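Purine nucleoside phosphorylase (Thermus thermophilus, PDB 1ODK) probably catalyses the phosphate-dependent cleavage of purine nucleosides to the free base and a pentose 1-phosphate, working as a hexamer. Local coordinates at residues 108-113 with 168-173; 117-122 with 185-190; 31-36 with 220-225. One frame throughout, in Å; residues are numbered along the deposited sequence.

Overall arrangement
From the N terminus, the chain first enters contact 3 at residues 31-36, the end of helix 23-33, and this contact closes only at 220-225 in the last helix, with 183 residues between the two segments. Both other contacts fall within that span. Contact 1 begins on strand 108-112 and contact 2 on the next element, helix 114-120; they close in the same order, at 168-173 and then 185-190, so their loops cross. Phe-186 of contact 2 packs on Gly-108 and Ala-109 of contact 1, and both contacts reach the second subunit. Contact 3 lies across the chain's centre, about 29 Å from either of them between centres, joining two helices beside the mixed sheet.

Contact 1: 108-113 with 168-173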
ATOM      1  N   GLY B 108      11.829  11.397  18.009  1.00 10.57           N
ATOM      2  CA  GLY B 108      11.466  10.321  17.107  1.00  8.54           C
ATOM      3  C   GLY B 108      11.588  10.824  15.682  1.00  9.72           C
ATOM      4  O   GLY B 108      11.786  12.018  15.462  1.00  8.25           O
ATOM      5  N   ALA B 109      11.473   9.926  14.710  1.00  8.49           N
ATOM      6  CA  ALA B 109      11.574  10.327  13.312  1.00 11.92           C
ATOM      7  C   ALA B 109      10.512   9.654  12.450  1.00 10.56           C
ATOM      8  O   ALA B 109      10.465   8.432  12.365  1.00 12.64           O
ATOM      9  CB  ALA B 109      12.961   9.996  12.774  1.00  8.88           C
ATOM     10  N   VAL B 110       9.651  10.454  11.827  1.00 12.23           N
ATOM     11  CA  VAL B 110       8.618   9.904  10.950  1.00 12.55           C
ATOM     12  C   VAL B 110       9.375   9.271   9.786  1.00 11.60           C
ATOM     13  O   VAL B 110      10.163   9.936   9.118  1.00 10.43           O
ATOM     14  CB  VAL B 110       7.669  11.013  10.438  1.00 13.88           C
ATOM     15  CG1 VAL B 110       6.708  10.455   9.398  1.00 11.35           C
ATOM     16  CG2 VAL B 110       6.883  11.589  11.610  1.00 13.73           C
ATOM     17  N   PRO B 111       9.158   7.970   9.539  1.00 11.52           N
ATOM     18  CA  PRO B 111       9.861   7.296   8.446  1.00 11.00           C
ATOM     19  C   PRO B 111       9.263   7.476   7.052  1.00 12.30           C
ATOM     20  O   PRO B 111       8.476   6.648   6.594  1.00 11.48           O
ATOM     21  CB  PRO B 111       9.865   5.844   8.898  1.00  7.88           C
ATOM     22  CG  PRO B 111       8.509   5.709   9.532  1.00 12.47           C
ATOM     23  CD  PRO B 111       8.330   7.016  10.308  1.00 11.14           C
ATOM     24  N   LEU B 112       9.650   8.555   6.378  1.00  9.18           N
ATOM     25  CA  LEU B 112       9.163   8.820   5.026  1.00 13.34           C
ATOM     26  C   LEU B 112      10.192   8.331   4.007  1.00 14.17           C
ATOM     27  O   LEU B 112      10.139   8.698   2.832  1.00 18.07           O
ATOM     28  CB  LEU B 112       8.933  10.320   4.827  1.00 13.30           C
ATOM     29  CG  LEU B 112       7.939  11.008   5.764  1.00 15.76           C
ATOM     30  CD1 LEU B 112       7.802  12.469   5.356  1.00 14.60           C
ATOM     31  CD2 LEU B 112       6.590  10.304   5.700  1.00 15.99           C
ATOM     32  N   ASP B 113      11.114   7.491   4.467  1.00 13.26           N
ATOM     33  CA  ASP B 113      12.192   6.970   3.626  1.00 13.79           C
ATOM     34  C   ASP B 113      12.033   5.496   3.243  1.00 13.47           C
ATOM     35  O   ASP B 113      11.393   4.718   3.955  1.00 15.22           O
ATOM     36  CB  ASP B 113      13.522   7.143   4.356  1.00 12.19           C
ATOM     37  CG  ASP B 113      13.654   6.201   5.529  1.00 13.82           C
ATOM     38  OD1 ASP B 113      14.578   5.364   5.507  1.00 13.02           O
ATOM     39  OD2 ASP B 113      12.828   6.291   6.466  1.00 13.58           O
ATOM     40  N   ARG B 168       3.939  22.264   6.129  1.00 18.81           N
ATOM     41  CA  ARG B 168       3.004  22.821   7.104  1.00 21.04           C
ATOM     42  C   ARG B 168       1.976  21.783   7.533  1.00 18.03           C
ATOM     43  O   ARG B 168       1.581  21.741   8.698  1.00 18.97           O
ATOM     44  CB  ARG B 168       2.276  24.044   6.534  1.00 24.85           C
ATOM     45  CG  ARG B 168       3.193  25.140   6.028  1.00 32.12           C
ATOM     46  CD  ARG B 168       2.430  26.449   5.859  1.00 38.06           C
ATOM     47  NE  ARG B 168       3.013  27.301   4.826  1.00 43.34           N
ATOM     48  CZ  ARG B 168       2.749  27.182   3.529  1.00 41.93           C
ATOM     49  NH1 ARG B 168       1.909  26.249   3.106  1.00 46.28           N
ATOM     50  NH2 ARG B 168       3.324  27.998   2.655  1.00 43.43           N
ATOM     51  N   ALA B 169       1.541  20.952   6.590  1.00 16.20           N
ATOM     52  CA  ALA B 169       0.573  19.903   6.891  1.00 16.19           C
ATOM     53  C   ALA B 169       1.173  18.925   7.901  1.00 17.53           C
ATOM     54  O   ALA B 169       0.512  18.530   8.865  1.00 17.16           O
ATOM     55  CB  ALA B 169       0.176  19.163   5.614  1.00 15.89           C
ATOM     56  N   TRP B 170       2.424  18.530   7.675  1.00 15.51           N
ATOM     57  CA  TRP B 170       3.101  17.608   8.582  1.00 13.42           C
ATOM     58  C   TRP B 170       3.316  18.221   9.966  1.00 13.69           C
ATOM     59  O   TRP B 170       3.279  17.516  10.975  1.00 13.60           O
ATOM     60  CB  TRP B 170       4.450  17.172   7.996  1.00 14.52           C
ATOM     61  CG  TRP B 170       4.336  15.988   7.080  1.00 13.97           C
ATOM     62  CD1 TRP B 170       4.505  15.972   5.723  1.00 15.70           C
ATOM     63  CD2 TRP B 170       3.996  14.649   7.457  1.00 12.11           C
ATOM     64  NE1 TRP B 170       4.290  14.705   5.234  1.00 13.44           N
ATOM     65  CE2 TRP B 170       3.976  13.875   6.278  1.00 16.64           C
ATOM     66  CE3 TRP B 170       3.705  14.029   8.679  1.00 13.36           C
ATOM     67  CZ2 TRP B 170       3.675  12.509   6.284  1.00 18.55           C
ATOM     68  CZ3 TRP B 170       3.403  12.668   8.685  1.00 15.01           C
ATOM     69  CH2 TRP B 170       3.391  11.927   7.494  1.00 16.62           C
ATOM     70  N   ALA B 171       3.542  19.531  10.014  1.00 12.98           N
ATOM     71  CA  ALA B 171       3.750  20.207  11.293  1.00 15.58           C
ATOM     72  C   ALA B 171       2.500  20.083  12.164  1.00 14.41           C
ATOM     73  O   ALA B 171       2.590  20.057  13.390  1.00 15.06           O
ATOM     74  CB  ALA B 171       4.091  21.679  11.073  1.00 13.09           C
ATOM     75  N   ARG B 172       1.337  20.000  11.525  1.00 15.01           N
ATOM     76  CA  ARG B 172       0.089  19.871  12.266  1.00 18.45           C
ATOM     77  C   ARG B 172       0.024  18.508  12.942  1.00 17.61           C
ATOM     78  O   ARG B 172      -0.820  18.274  13.806  1.00 16.34           O
ATOM     79  CB  ARG B 172      -1.117  20.075  11.338  1.00 21.95           C
ATOM     80  CG  ARG B 172      -1.254  21.513  10.840  1.00 27.12           C
ATOM     81  CD  ARG B 172      -2.644  21.794  10.279  1.00 33.58           C
ATOM     82  NE  ARG B 172      -2.841  21.251   8.937  1.00 40.92           N
ATOM     83  CZ  ARG B 172      -2.426  21.845   7.821  1.00 42.64           C
ATOM     84  NH1 ARG B 172      -1.789  23.009   7.882  1.00 43.48           N
ATOM     85  NH2 ARG B 172      -2.650  21.277   6.643  1.00 39.16           N
ATOM     86  N   TYR B 173       0.933  17.614  12.555  1.00 15.52           N
ATOM     87  CA  TYR B 173       0.996  16.285  13.148  1.00 15.68           C
ATOM     88  C   TYR B 173       2.214  16.145  14.064  1.00 15.19           C
ATOM     89  O   TYR B 173       2.593  15.039  14.445  1.00 14.93           O
ATOM     90  CB  TYR B 173       1.016  15.219  12.050  1.00 16.18           C
ATOM     91  CG  TYR B 173      -0.321  15.087  11.363  1.00 20.90           C
ATOM     92  CD1 TYR B 173      -1.237  14.114  11.757  1.00 19.84           C
ATOM     93  CD2 TYR B 173      -0.701  15.984  10.364  1.00 23.43           C
ATOM     94  CE1 TYR B 173      -2.503  14.038  11.179  1.00 23.11           C
ATOM     95  CE2 TYR B 173      -1.967  15.920   9.778  1.00 29.73           C
ATOM     96  CZ  TYR B 173      -2.862  14.945  10.193  1.00 29.01           C
ATOM     97  OH  TYR B 173      -4.118  14.890   9.632  1.00 33.34           O
TER
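Val-110 is the first residue of strand 108-112 to meet Trp-170, which reaches over from the end of helix 164-171. Val-110 CG1 lies anti to the backbone N (chi1 173°), a setting that carries this methyl to the six-membered part of the indole. There Val-110 CG1 stands 4.0 Å from Trp-170 CZ3 and 4.1 Å from Trp-170 CH2, so the methyl meets the outer carbons of the benzo ring. Pro-111 then forms the centre of an inverse gamma turn, with a weak bond of 3.1 Å from Leu-112 N to Val-110 O, and the residues before and after it both direct their side chains at the indole. Leu-112 uses both of its methyls. Leu-112 CD1 sits 3.9 Å above the plane of the Trp-170 ring, displaced from the ring centre toward NE1 and CE2. The second branch makes the shortest approach, Leu-112 CD2 to Trp-170 CZ2 at 3.7 Å, as the leucine and the tryptophan lie antiparallel alongside each other. Asp-113 next caps the start of helix 114-120, with Ser-183, Thr-116 and Thr-67 bonded to its carboxylate. Beyond the two segments, Val-175 touches both Val-110 and Trp-170, as does Pro-124 of the second subunit, placing the indole beside a subunit boundary. Aliphatic methyls meet the indole throughout, and the buried area is 121 Å², which implies van der Waals packing and probably exclusion of water, with no polar bond between the two segments.

Contact 2: 117-122 with 185-190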
ATOM      1  N   ARG B 117      11.792   1.321   5.221  1.00 10.76           N
ATOM      2  CA  ARG B 117      10.732   0.538   4.592  1.00 13.48           C
ATOM      3  C   ARG B 117      11.245  -0.818   4.113  1.00 13.14           C
ATOM      4  O   ARG B 117      10.585  -1.840   4.306  1.00 14.72           O
ATOM      5  CB  ARG B 117      10.133   1.302   3.405  1.00 14.97           C
ATOM      6  CG  ARG B 117       8.967   0.579   2.730  1.00 17.27           C
ATOM      7  CD  ARG B 117       8.543   1.303   1.465  1.00 25.12           C
ATOM      8  NE  ARG B 117       7.556   0.543   0.706  1.00 31.69           N
ATOM      9  CZ  ARG B 117       6.298   0.365   1.090  1.00 31.64           C
ATOM     10  NH1 ARG B 117       5.870   0.900   2.225  1.00 34.11           N
ATOM     11  NH2 ARG B 117       5.473  -0.351   0.341  1.00 32.53           N
ATOM     12  N   GLN B 118      12.421  -0.829   3.492  1.00 11.96           N
ATOM     13  CA  GLN B 118      12.992  -2.082   3.009  1.00 16.50           C
ATOM     14  C   GLN B 118      13.338  -3.010   4.172  1.00 15.78           C
ATOM     15  O   GLN B 118      13.005  -4.194   4.143  1.00 15.54           O
ATOM     16  CB  GLN B 118      14.243  -1.815   2.161  1.00 16.52           C
ATOM     17  CG  GLN B 118      14.671  -3.007   1.319  1.00 15.88           C
ATOM     18  CD  GLN B 118      15.878  -2.713   0.448  1.00 21.11           C
ATOM     19  OE1 GLN B 118      16.019  -1.612  -0.090  1.00 18.27           O
ATOM     20  NE2 GLN B 118      16.749  -3.704   0.292  1.00 23.43           N
ATOM     21  N   TYR B 119      14.004  -2.477   5.196  1.00 14.99           N
ATOM     22  CA  TYR B 119      14.365  -3.281   6.365  1.00 14.84           C
ATOM     23  C   TYR B 119      13.114  -3.845   7.044  1.00 16.88           C
ATOM     24  O   TYR B 119      13.105  -4.989   7.503  1.00 15.47           O
ATOM     25  CB  TYR B 119      15.132  -2.440   7.395  1.00 12.04           C
ATOM     26  CG  TYR B 119      16.617  -2.287   7.141  1.00 13.50           C
ATOM     27  CD1 TYR B 119      17.170  -1.043   6.816  1.00  9.60           C
ATOM     28  CD2 TYR B 119      17.481  -3.372   7.295  1.00 13.73           C
ATOM     29  CE1 TYR B 119      18.554  -0.887   6.661  1.00 10.63           C
ATOM     30  CE2 TYR B 119      18.861  -3.227   7.142  1.00 14.22           C
ATOM     31  CZ  TYR B 119      19.390  -1.986   6.832  1.00 12.93           C
ATOM     32  OH  TYR B 119      20.755  -1.843   6.737  1.00 15.85           O
ATOM     33  N   LEU B 120      12.063  -3.030   7.101  1.00 18.03           N
ATOM     34  CA  LEU B 120      10.804  -3.406   7.743  1.00 16.27           C
ATOM     35  C   LEU B 120       9.840  -4.151   6.826  1.00 20.15           C
ATOM     36  O   LEU B 120       8.770  -4.579   7.264  1.00 16.38           O
ATOM     37  CB  LEU B 120      10.102  -2.156   8.277  1.00 14.21           C
ATOM     38  CG  LEU B 120      10.745  -1.389   9.439  1.00 13.97           C
ATOM     39  CD1 LEU B 120      10.165   0.017   9.486  1.00 13.31           C
ATOM     40  CD2 LEU B 120      10.503  -2.131  10.760  1.00 13.18           C
ATOM     41  N   GLU B 121      10.217  -4.301   5.561  1.00 21.33           N
ATOM     42  CA  GLU B 121       9.368  -4.976   4.592  1.00 22.49           C
ATOM     43  C   GLU B 121       8.015  -4.270   4.504  1.00 24.32           C
ATOM     44  O   GLU B 121       6.969  -4.917   4.408  1.00 22.65           O
ATOM     45  CB  GLU B 121       9.174  -6.446   4.980  1.00 27.28           C
ATOM     46  CG  GLU B 121      10.483  -7.212   5.099  1.00 34.63           C
ATOM     47  CD  GLU B 121      10.290  -8.716   5.230  1.00 39.14           C
ATOM     48  OE1 GLU B 121       9.547  -9.155   6.135  1.00 40.62           O
ATOM     49  OE2 GLU B 121      10.890  -9.461   4.428  1.00 42.10           O
ATOM     50  N   GLY B 122       8.048  -2.939   4.559  1.00 18.91           N
ATOM     51  CA  GLY B 122       6.833  -2.152   4.458  1.00 17.35           C
ATOM     52  C   GLY B 122       5.929  -2.075   5.679  1.00 17.32           C
ATOM     53  O   GLY B 122       4.867  -1.452   5.620  1.00 17.33           O
ATOM     54  N   LEU B 185      18.867   5.420  11.332  1.00 10.33           N
ATOM     55  CA  LEU B 185      19.778   5.291  12.463  1.00 10.96           C
ATOM     56  C   LEU B 185      19.018   4.706  13.655  1.00 11.30           C
ATOM     57  O   LEU B 185      19.480   3.762  14.298  1.00  9.11           O
ATOM     58  CB  LEU B 185      20.342   6.661  12.839  1.00 13.09           C
ATOM     59  CG  LEU B 185      21.198   6.750  14.104  1.00 13.09           C
ATOM     60  CD1 LEU B 185      22.496   5.962  13.924  1.00 11.23           C
ATOM     61  CD2 LEU B 185      21.488   8.222  14.394  1.00 10.79           C
ATOM     62  N   PHE B 186      17.848   5.272  13.935  1.00  9.76           N
ATOM     63  CA  PHE B 186      17.027   4.821  15.056  1.00 11.61           C
ATOM     64  C   PHE B 186      16.641   3.354  14.896  1.00  9.91           C
ATOM     65  O   PHE B 186      16.759   2.570  15.837  1.00 11.58           O
ATOM     66  CB  PHE B 186      15.769   5.696  15.176  1.00 10.52           C
ATOM     67  CG  PHE B 186      16.045   7.111  15.639  1.00 10.25           C
ATOM     68  CD1 PHE B 186      15.045   8.078  15.589  1.00  8.88           C
ATOM     69  CD2 PHE B 186      17.299   7.471  16.134  1.00 10.34           C
ATOM     70  CE1 PHE B 186      15.286   9.386  16.023  1.00 10.61           C
ATOM     71  CE2 PHE B 186      17.554   8.770  16.570  1.00  9.13           C
ATOM     72  CZ  PHE B 186      16.544   9.730  16.513  1.00 10.73           C
ATOM     73  N   LEU B 187      16.178   2.989  13.702  1.00 10.91           N
ATOM     74  CA  LEU B 187      15.791   1.610  13.424  1.00  8.59           C
ATOM     75  C   LEU B 187      16.973   0.672  13.634  1.00  8.90           C
ATOM     76  O   LEU B 187      16.862  -0.346  14.325  1.00 12.71           O
ATOM     77  CB  LEU B 187      15.288   1.475  11.980  1.00 11.07           C
ATOM     78  CG  LEU B 187      14.976   0.045  11.522  1.00 14.06           C
ATOM     79  CD1 LEU B 187      13.858  -0.519  12.382  1.00 13.50           C
ATOM     80  CD2 LEU B 187      14.583   0.031  10.046  1.00 11.45           C
ATOM     81  N   LEU B 188      18.110   1.011  13.034  1.00 11.93           N
ATOM     82  CA  LEU B 188      19.293   0.171  13.162  1.00 10.28           C
ATOM     83  C   LEU B 188      19.782   0.087  14.601  1.00 11.16           C
ATOM     84  O   LEU B 188      20.358  -0.923  15.005  1.00 13.16           O
ATOM     85  CB  LEU B 188      20.408   0.682  12.242  1.00 10.50           C
ATOM     86  CG  LEU B 188      20.126   0.396  10.760  1.00 14.37           C
ATOM     87  CD1 LEU B 188      21.189   1.047   9.886  1.00 15.35           C
ATOM     88  CD2 LEU B 188      20.090  -1.117  10.527  1.00 13.20           C
ATOM     89  N   GLY B 189      19.556   1.143  15.376  1.00 11.11           N
ATOM     90  CA  GLY B 189      19.968   1.122  16.768  1.00 10.63           C
ATOM     91  C   GLY B 189      19.262  -0.019  17.486  1.00 12.68           C
ATOM     92  O   GLY B 189      19.878  -0.783  18.241  1.00 10.62           O
ATOM     93  N   ARG B 190      17.961  -0.149  17.249  1.00 11.01           N
ATOM     94  CA  ARG B 190      17.198  -1.221  17.877  1.00 13.89           C
ATOM     95  C   ARG B 190      17.537  -2.592  17.278  1.00 14.44           C
ATOM     96  O   ARG B 190      17.735  -3.566  18.007  1.00 12.20           O
ATOM     97  CB  ARG B 190      15.694  -0.948  17.754  1.00 11.99           C
ATOM     98  CG  ARG B 190      15.181   0.197  18.637  1.00  9.41           C
ATOM     99  CD  ARG B 190      15.541  -0.042  20.103  1.00  8.39           C
ATOM    100  NE  ARG B 190      14.568   0.525  21.031  1.00 11.69           N
ATOM    101  CZ  ARG B 190      14.460   1.818  21.323  1.00 12.24           C
ATOM    102  NH1 ARG B 190      15.275   2.702  20.759  1.00 11.25           N
ATOM    103  NH2 ARG B 190      13.531   2.228  22.181  1.00 11.86           N
TER
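Tyr-119 and Leu-120, in the last turn of helix 114-120, meet Leu-187 and Leu-188 of helix 182-192, and all four are buried. Packing is tightest around the tyrosine. Tyr-119 CB lies 3.7 Å from Leu-187 CD2, and beyond it Leu-188 crosses the tyrosine side chain at about a right angle. Leu-188 CD2 comes down over one face of the Tyr-119 ring, 4.2 Å from the centroid and 25° off the normal, which meets the geometry of a CH-pi contact. The methyl is displaced toward the hydroxyl end of the ring, being 3.9 Å from Tyr-119 CZ. The hydroxyl itself is hydrogen-bonded to Glu-75 of helix 67-79, and that bond would hold the ring in place under the methyl. Leu-120 meets Leu-187 more loosely, tip to tip, with Leu-120 CD2 to Leu-187 CD1 at 4.1 Å. A chi1 of 174° sets Leu-187 so that CD2 reaches both Tyr-119 CB and Leu-120 CG, while CD1 is left to Leu-120. On the solvent side, Arg-117, Glu-121 and Gly-122 are exposed, and the helix closes in a Schellman motif: Gly-122 N bonds Arg-117 O at 2.8 Å, while Glu-121 takes a positive phi of 58°. Tyr-173 of the second subunit packs on Leu-120 and Leu-187, and Tyr-160 of the third subunit on Tyr-119. Within the chain, Leu-188 also lies against Ala-71 and Val-74 of helix 67-79, while Phe-186 turns to Thr-196 and Ala-198 of strand 195-205, so helix 182-192 sits between short helix 114-120, helix 67-79 and the sheet.

Contact 3: 31-36 with 220-225; sequences KTFLQN and GVRRMV
At the end of helix 23-33, Phe-33 packs on the C-terminal helix 214-233, meeting Val-225 and Arg-222. Val-225 CG1 sits over one face of the Phe-33 ring, 4.0 Å from its centroid and 19° off the normal, so the pair qualifies as a CH-pi contact. The closest atoms are Phe-33 CE1 and Val-225 CG1 at 3.8 Å. A chi1 of 174° at the valine extends this branch from the helix backbone to the ring. Both helices belong to the layers flanking the mixed sheet of the nucleoside phosphorylase fold; Met-224, a residue earlier, faces strands 103-106 and 195-205. Arg-222 comes to the edge of the same ring with its aliphatic part, CG lying 4.2 Å from Phe-33 CZ. Replacing Phe-33 with an alanine would probably open a gap beside Val-225 CG1 and leave Arg-222 CG without the ring edge it lies against. The arginine chain bends at chi3 (67°), and its guanidinium is taken up by Tyr-146 and by salt bridges to Glu-219 and Glu-226. Trp-28 and Ile-29 extend the packing one turn back along helix 23-33, against Arg-222 and Val-225 respectively.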
ATOM      1  N   LYS B  31      39.093  18.321  14.297  1.00 18.04           N
ATOM      2  CA  LYS B  31      40.164  19.278  14.543  1.00 19.68           C
ATOM      3  C   LYS B  31      39.850  20.301  15.630  1.00 20.81           C
ATOM      4  O   LYS B  31      40.741  20.717  16.373  1.00 21.38           O
ATOM      5  CB  LYS B  31      40.517  20.001  13.239  1.00 23.67           C
ATOM      6  CG  LYS B  31      41.250  19.113  12.242  1.00 27.39           C
ATOM      7  CD  LYS B  31      41.440  19.790  10.894  1.00 29.81           C
ATOM      8  CE  LYS B  31      42.509  19.074  10.075  1.00 33.51           C
ATOM      9  NZ  LYS B  31      42.270  17.603  10.010  1.00 38.35           N
ATOM     10  N   THR B  32      38.584  20.694  15.732  1.00 17.18           N
ATOM     11  CA  THR B  32      38.160  21.687  16.712  1.00 16.66           C
ATOM     12  C   THR B  32      37.954  21.163  18.137  1.00 18.61           C
ATOM     13  O   THR B  32      38.324  21.831  19.104  1.00 16.23           O
ATOM     14  CB  THR B  32      36.847  22.374  16.260  1.00 13.08           C
ATOM     15  OG1 THR B  32      37.060  23.034  15.008  1.00 16.31           O
ATOM     16  CG2 THR B  32      36.390  23.395  17.286  1.00 15.56           C
ATOM     17  N   PHE B  33      37.382  19.971  18.267  1.00 15.63           N
ATOM     18  CA  PHE B  33      37.091  19.414  19.585  1.00 16.61           C
ATOM     19  C   PHE B  33      37.946  18.261  20.098  1.00 16.13           C
ATOM     20  O   PHE B  33      38.017  18.037  21.307  1.00 17.91           O
ATOM     21  CB  PHE B  33      35.626  18.956  19.645  1.00 14.52           C
ATOM     22  CG  PHE B  33      34.629  20.062  19.465  1.00 18.12           C
ATOM     23  CD1 PHE B  33      34.294  20.519  18.192  1.00 16.20           C
ATOM     24  CD2 PHE B  33      34.013  20.643  20.571  1.00 19.15           C
ATOM     25  CE1 PHE B  33      33.357  21.535  18.024  1.00 17.82           C
ATOM     26  CE2 PHE B  33      33.073  21.664  20.414  1.00 22.44           C
ATOM     27  CZ  PHE B  33      32.745  22.110  19.137  1.00 19.29           C
ATOM     28  N   LEU B  34      38.586  17.523  19.202  1.00 15.31           N
ATOM     29  CA  LEU B  34      39.359  16.366  19.628  1.00 16.79           C
ATOM     30  C   LEU B  34      40.860  16.556  19.767  1.00 16.94           C
ATOM     31  O   LEU B  34      41.470  17.357  19.065  1.00 17.73           O
ATOM     32  CB  LEU B  34      39.106  15.196  18.672  1.00 15.09           C
ATOM     33  CG  LEU B  34      37.645  14.819  18.400  1.00 16.64           C
ATOM     34  CD1 LEU B  34      37.607  13.633  17.457  1.00 13.65           C
ATOM     35  CD2 LEU B  34      36.938  14.485  19.700  1.00 16.94           C
ATOM     36  N   GLN B  35      41.441  15.795  20.690  1.00 18.22           N
ATOM     37  CA  GLN B  35      42.879  15.804  20.920  1.00 19.89           C
ATOM     38  C   GLN B  35      43.420  14.613  20.132  1.00 19.42           C
ATOM     39  O   GLN B  35      42.775  13.561  20.069  1.00 19.78           O
ATOM     40  CB  GLN B  35      43.196  15.614  22.410  1.00 20.08           C
ATOM     41  CG  GLN B  35      42.596  16.671  23.325  1.00 25.35           C
ATOM     42  CD  GLN B  35      42.946  18.084  22.896  1.00 30.29           C
ATOM     43  OE1 GLN B  35      44.117  18.425  22.740  1.00 34.92           O
ATOM     44  NE2 GLN B  35      41.925  18.915  22.704  1.00 34.49           N
ATOM     45  N   ASN B  36      44.592  14.776  19.525  1.00 18.79           N
ATOM     46  CA  ASN B  36      45.212  13.703  18.746  1.00 21.36           C
ATOM     47  C   ASN B  36      44.284  13.100  17.682  1.00 20.58           C
ATOM     48  O   ASN B  36      44.198  11.879  17.554  1.00 19.25           O
ATOM     49  CB  ASN B  36      45.679  12.581  19.679  1.00 26.36           C
ATOM     50  CG  ASN B  36      46.690  13.051  20.712  1.00 29.25           C
ATOM     51  OD1 ASN B  36      47.085  12.286  21.590  1.00 32.72           O
ATOM     52  ND2 ASN B  36      47.118  14.305  20.609  1.00 28.27           N
ATOM     53  N   GLY B 220      25.060  27.431  15.147  1.00 19.66           N
ATOM     54  CA  GLY B 220      24.107  26.391  15.492  1.00 19.93           C
ATOM     55  C   GLY B 220      24.811  25.049  15.469  1.00 16.41           C
ATOM     56  O   GLY B 220      24.595  24.197  16.329  1.00 18.98           O
ATOM     57  N   VAL B 221      25.664  24.861  14.471  1.00 16.53           N
ATOM     58  CA  VAL B 221      26.429  23.627  14.340  1.00 16.28           C
ATOM     59  C   VAL B 221      27.371  23.439  15.533  1.00 17.03           C
ATOM     60  O   VAL B 221      27.509  22.335  16.067  1.00 15.58           O
ATOM     61  CB  VAL B 221      27.263  23.633  13.042  1.00 18.19           C
ATOM     62  CG1 VAL B 221      28.260  22.473  13.052  1.00 14.30           C
ATOM     63  CG2 VAL B 221      26.329  23.537  11.831  1.00 19.10           C
ATOM     64  N   ARG B 222      28.026  24.516  15.951  1.00 17.98           N
ATOM     65  CA  ARG B 222      28.945  24.425  17.083  1.00 17.02           C
ATOM     66  C   ARG B 222      28.202  24.014  18.352  1.00 15.05           C
ATOM     67  O   ARG B 222      28.672  23.159  19.105  1.00 16.63           O
ATOM     68  CB  ARG B 222      29.647  25.766  17.323  1.00 18.42           C
ATOM     69  CG  ARG B 222      30.751  25.699  18.383  1.00 17.44           C
ATOM     70  CD  ARG B 222      31.131  27.090  18.874  1.00 23.78           C
ATOM     71  NE  ARG B 222      30.039  27.722  19.613  1.00 26.54           N
ATOM     72  CZ  ARG B 222      29.603  27.316  20.804  1.00 25.61           C
ATOM     73  NH1 ARG B 222      30.165  26.277  21.405  1.00 26.81           N
ATOM     74  NH2 ARG B 222      28.594  27.946  21.392  1.00 28.17           N
ATOM     75  N   ARG B 223      27.044  24.624  18.582  1.00 15.00           N
ATOM     76  CA  ARG B 223      26.240  24.327  19.766  1.00 15.39           C
ATOM     77  C   ARG B 223      25.782  22.874  19.775  1.00 16.51           C
ATOM     78  O   ARG B 223      25.839  22.190  20.799  1.00 14.10           O
ATOM     79  CB  ARG B 223      25.014  25.238  19.806  1.00 19.94           C
ATOM     80  CG  ARG B 223      25.332  26.722  19.895  1.00 23.02           C
ATOM     81  CD  ARG B 223      24.066  27.554  19.742  1.00 25.27           C
ATOM     82  NE  ARG B 223      24.318  28.973  19.978  1.00 27.62           N
ATOM     83  CZ  ARG B 223      23.379  29.910  19.953  1.00 28.34           C
ATOM     84  NH1 ARG B 223      22.119  29.581  19.701  1.00 30.11           N
ATOM     85  NH2 ARG B 223      23.699  31.177  20.186  1.00 31.52           N
ATOM     86  N   MET B 224      25.316  22.413  18.621  1.00 14.65           N
ATOM     87  CA  MET B 224      24.841  21.046  18.478  1.00 15.01           C
ATOM     88  C   MET B 224      25.940  20.011  18.763  1.00 13.04           C
ATOM     89  O   MET B 224      25.699  19.006  19.437  1.00 10.38           O
ATOM     90  CB  MET B 224      24.266  20.880  17.067  1.00 14.11           C
ATOM     91  CG  MET B 224      24.415  19.518  16.449  1.00 17.43           C
ATOM     92  SD  MET B 224      23.673  19.549  14.818  1.00 17.70           S
ATOM     93  CE  MET B 224      25.027  20.101  13.796  1.00 16.59           C
ATOM     94  N   VAL B 225      27.144  20.258  18.255  1.00 11.08           N
ATOM     95  CA  VAL B 225      28.266  19.343  18.463  1.00 10.83           C
ATOM     96  C   VAL B 225      28.692  19.303  19.933  1.00 13.42           C
ATOM     97  O   VAL B 225      28.979  18.234  20.477  1.00 14.60           O
ATOM     98  CB  VAL B 225      29.477  19.747  17.586  1.00 11.56           C
ATOM     99  CG1 VAL B 225      30.689  18.876  17.919  1.00 12.76           C
ATOM    100  CG2 VAL B 225      29.112  19.595  16.108  1.00 12.17           C
TER